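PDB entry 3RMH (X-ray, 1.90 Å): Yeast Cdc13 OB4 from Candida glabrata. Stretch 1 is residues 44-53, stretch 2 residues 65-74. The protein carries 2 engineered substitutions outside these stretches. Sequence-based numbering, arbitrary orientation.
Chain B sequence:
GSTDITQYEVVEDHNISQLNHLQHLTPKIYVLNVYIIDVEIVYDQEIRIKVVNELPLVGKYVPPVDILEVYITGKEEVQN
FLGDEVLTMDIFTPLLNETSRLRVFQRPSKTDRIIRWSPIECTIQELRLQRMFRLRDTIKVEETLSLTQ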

# COMPACT_ATOMS: atom_id res chain seq x y z
N ASP B 44 -14.29 8.02 8.85
CA ASP B 44 -14.39 7.21 10.05
C ASP B 44 -14.54 5.75 9.66
O ASP B 44 -15.06 4.93 10.43
CB ASP B 44 -15.58 7.65 10.91
CG ASP B 44 -16.85 7.79 10.11
OD1 ASP B 44 -16.99 7.10 9.07
OD2 ASP B 44 -17.72 8.59 10.51
N GLN B 45 -14.04 5.43 8.47
CA GLN B 45 -14.24 4.11 7.87
C GLN B 45 -12.99 3.23 7.89
O GLN B 45 -13.10 2.01 7.97
CB GLN B 45 -14.73 4.25 6.43
CG GLN B 45 -15.92 5.18 6.26
CD GLN B 45 -16.46 5.17 4.84
OE1 GLN B 45 -16.38 4.15 4.15
NE2 GLN B 45 -16.99 6.30 4.40
N GLU B 46 -11.81 3.84 7.81
CA GLU B 46 -10.59 3.05 7.72
C GLU B 46 -9.36 3.75 8.28
O GLU B 46 -9.19 4.95 8.13
CB GLU B 46 -10.34 2.64 6.26
CG GLU B 46 -9.21 1.63 6.07
CD GLU B 46 -9.28 0.93 4.72
OE1 GLU B 46 -8.69 1.44 3.74
OE2 GLU B 46 -9.92 -0.14 4.63
N ILE B 47 -8.50 2.95 8.91
CA ILE B 47 -7.19 3.41 9.37
C ILE B 47 -6.14 2.51 8.73
O ILE B 47 -6.22 1.28 8.84
CB ILE B 47 -7.09 3.33 10.90
CG1 ILE B 47 -8.22 4.12 11.55
CG2 ILE B 47 -5.70 3.83 11.39
CD1 ILE B 47 -8.30 3.94 13.05
N ARG B 48 -5.17 3.11 8.06
CA ARG B 48 -4.06 2.37 7.49
C ARG B 48 -2.75 2.75 8.16
O ARG B 48 -2.39 3.92 8.19
CB ARG B 48 -3.94 2.65 6.00
CG ARG B 48 -5.21 2.41 5.26
CD ARG B 48 -5.10 2.99 3.86
NE ARG B 48 -6.36 2.91 3.13
CZ ARG B 48 -6.56 3.53 1.97
NH1 ARG B 48 -5.60 4.26 1.44
NH2 ARG B 48 -7.73 3.41 1.35
N ILE B 49 -2.04 1.75 8.66
CA ILE B 49 -0.81 1.95 9.43
C ILE B 49 0.34 1.25 8.71
O ILE B 49 0.30 0.04 8.51
CB ILE B 49 -0.96 1.34 10.82
CG1 ILE B 49 -2.17 1.94 11.54
CG2 ILE B 49 0.31 1.51 11.67
CD1 ILE B 49 -2.50 1.27 12.86
N LYS B 50 1.37 2.01 8.32
CA LYS B 50 2.54 1.40 7.68
C LYS B 50 3.63 1.14 8.72
O LYS B 50 3.97 2.03 9.49
CB LYS B 50 3.09 2.31 6.56
CG LYS B 50 2.13 2.45 5.35
CD LYS B 50 2.81 3.14 4.17
CE LYS B 50 1.85 3.31 2.98
NZ LYS B 50 0.82 4.37 3.23
N VAL B 51 4.17 -0.07 8.72
CA VAL B 51 5.20 -0.46 9.68
C VAL B 51 6.40 -1.09 9.00
O VAL B 51 6.27 -1.71 7.93
CB VAL B 51 4.65 -1.44 10.76
CG1 VAL B 51 3.44 -0.85 11.47
CG2 VAL B 51 4.27 -2.80 10.13
N VAL B 52 7.56 -0.93 9.63
CA VAL B 52 8.84 -1.47 9.17
C VAL B 52 9.61 -2.09 10.34
O VAL B 52 9.38 -1.73 11.49
CB VAL B 52 9.72 -0.36 8.54
CG1 VAL B 52 8.96 0.32 7.41
CG2 VAL B 52 10.16 0.67 9.60
N ASN B 53 10.50 -3.03 10.05
CA ASN B 53 11.29 -3.67 11.10
C ASN B 53 12.37 -2.72 11.65
O ASN B 53 12.65 -2.73 12.85
CB ASN B 53 11.90 -5.00 10.62
CG ASN B 53 10.86 -6.09 10.36
OD1 ASN B 53 10.72 -6.59 9.24
ND2 ASN B 53 10.13 -6.48 11.40
N VAL B 65 8.55 -3.26 -0.44
CA VAL B 65 8.42 -4.62 0.07
C VAL B 65 8.77 -4.73 1.55
O VAL B 65 8.41 -5.70 2.21
CB VAL B 65 9.26 -5.59 -0.75
N ASP B 66 9.47 -3.73 2.07
CA ASP B 66 9.88 -3.76 3.48
C ASP B 66 8.86 -3.09 4.39
O ASP B 66 9.09 -2.94 5.59
CB ASP B 66 11.24 -3.10 3.67
CG ASP B 66 12.39 -4.02 3.33
OD1 ASP B 66 12.14 -5.24 3.16
OD2 ASP B 66 13.53 -3.53 3.25
N ILE B 67 7.73 -2.69 3.81
CA ILE B 67 6.68 -2.01 4.54
C ILE B 67 5.43 -2.89 4.59
O ILE B 67 4.96 -3.35 3.55
CB ILE B 67 6.32 -0.68 3.86
CG1 ILE B 67 7.52 0.28 3.93
CG2 ILE B 67 5.10 -0.04 4.52
CD1 ILE B 67 7.41 1.47 2.95
N LEU B 68 4.90 -3.11 5.79
CA LEU B 68 3.65 -3.84 5.93
C LEU B 68 2.55 -2.81 6.13
O LEU B 68 2.64 -1.95 7.01
CB LEU B 68 3.71 -4.82 7.10
CG LEU B 68 2.66 -5.94 7.07
CD1 LEU B 68 3.03 -6.99 6.01
CD2 LEU B 68 2.54 -6.62 8.43
N GLU B 69 1.52 -2.87 5.29
CA GLU B 69 0.37 -2.00 5.46
C GLU B 69 -0.72 -2.73 6.24
O GLU B 69 -1.26 -3.74 5.80
CB GLU B 69 -0.17 -1.49 4.11
CG GLU B 69 -1.25 -0.43 4.26
CD GLU B 69 -1.46 0.41 3.01
OE1 GLU B 69 -0.96 0.03 1.93
OE2 GLU B 69 -2.13 1.47 3.11
N VAL B 70 -1.01 -2.20 7.42
CA VAL B 70 -1.94 -2.82 8.36
C VAL B 70 -3.25 -2.03 8.35
O VAL B 70 -3.26 -0.84 8.60
CB VAL B 70 -1.37 -2.78 9.78
CG1 VAL B 70 -2.37 -3.32 10.79
CG2 VAL B 70 -0.06 -3.55 9.84
N TYR B 71 -4.35 -2.72 8.09
CA TYR B 71 -5.65 -2.08 7.91
C TYR B 71 -6.58 -2.36 9.05
O TYR B 71 -6.74 -3.50 9.46
CB TYR B 71 -6.34 -2.63 6.65
CG TYR B 71 -5.68 -2.27 5.35
CD1 TYR B 71 -6.24 -1.31 4.52
CD2 TYR B 71 -4.55 -2.93 4.91
CE1 TYR B 71 -5.65 -0.98 3.31
CE2 TYR B 71 -3.95 -2.62 3.69
CZ TYR B 71 -4.51 -1.64 2.90
OH TYR B 71 -3.92 -1.33 1.70
N ILE B 72 -7.24 -1.31 9.53
CA ILE B 72 -8.34 -1.46 10.47
C ILE B 72 -9.55 -0.95 9.70
O ILE B 72 -9.68 0.25 9.47
CB ILE B 72 -8.12 -0.60 11.70
CG1 ILE B 72 -6.85 -1.06 12.43
CG2 ILE B 72 -9.32 -0.70 12.64
CD1 ILE B 72 -6.46 -0.18 13.61
N THR B 73 -10.43 -1.85 9.30
CA THR B 73 -11.42 -1.51 8.27
C THR B 73 -12.85 -1.75 8.71
O THR B 73 -13.16 -2.82 9.24
CB THR B 73 -11.13 -2.30 7.00
OG1 THR B 73 -9.75 -2.13 6.66
CG2 THR B 73 -12.01 -1.83 5.86
N GLY B 74 -13.72 -0.77 8.48
CA GLY B 74 -15.13 -0.87 8.82
C GLY B 74 -15.49 -0.10 10.08
O GLY B 74 -14.66 0.05 10.97
O HOH W 1 11.01 -3.89 7.25

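Two antiparallel strands whose side chains alternate between an apolar and a polar face illustrate how one backbone ladder can serve two environments, and this pair from Cdc13 OB4 is a clear example. On the apolar face, Ile-47, Ile-49 and Val-51 lie across from Ile-72, Val-70 and Leu-68, all of them buried. The closest of these contacts is at Val-51, whose CG2 lies 3.7 Å from CB of Leu-68. Diagonal contacts knit successive pairs together: CD1 of Ile-49 meets CD1 of Ile-72 at 4.3 Å, and CG2 of Val-51 approaches CG2 of Val-70 at 4.4 Å. Beyond the ladder, Val-52 CG1 packs against Ile-67 CG1 at 3.8 Å.

These same residues form the hydrogen-bonded pairs. Ile-49 N donates to Val-70 O at 2.9 Å, and Val-70 N returns a bond of 2.8 Å to Ile-49 O; Ile-47 with Ile-72 and Val-51 with Leu-68 repeat the reciprocal pattern. Backbone polarity is thus satisfied beside a purely apolar surface. Between these pairs, CA-H groups approach carbonyls, as where Lys-50 CA lies 3.4 Å from Leu-68 O.

The intervening residues build the polar face. Here Glu-46 works in two directions: its OE2 accepts a 2.8 Å hydrogen bond from Thr-73 OG1 across the strands, while its OE1 forms a salt bridge with Arg-48 NE at 2.8 Å and lies near the edge of the Tyr-71 ring. Glu-69 is held more loosely. Its OE2 is 4.1 Å from Lys-50 NZ, a favourable proximity of charges but no salt bridge.

At one end, Gly-74 N donates to Gln-45 O at 2.9 Å, extending the ladder past the last bridge. At the other, a water donates to Asp-66 O at 2.7 Å and accepts from Asn-53 N at 3.0 Å, linking the stretches where direct backbone pairing has ceased.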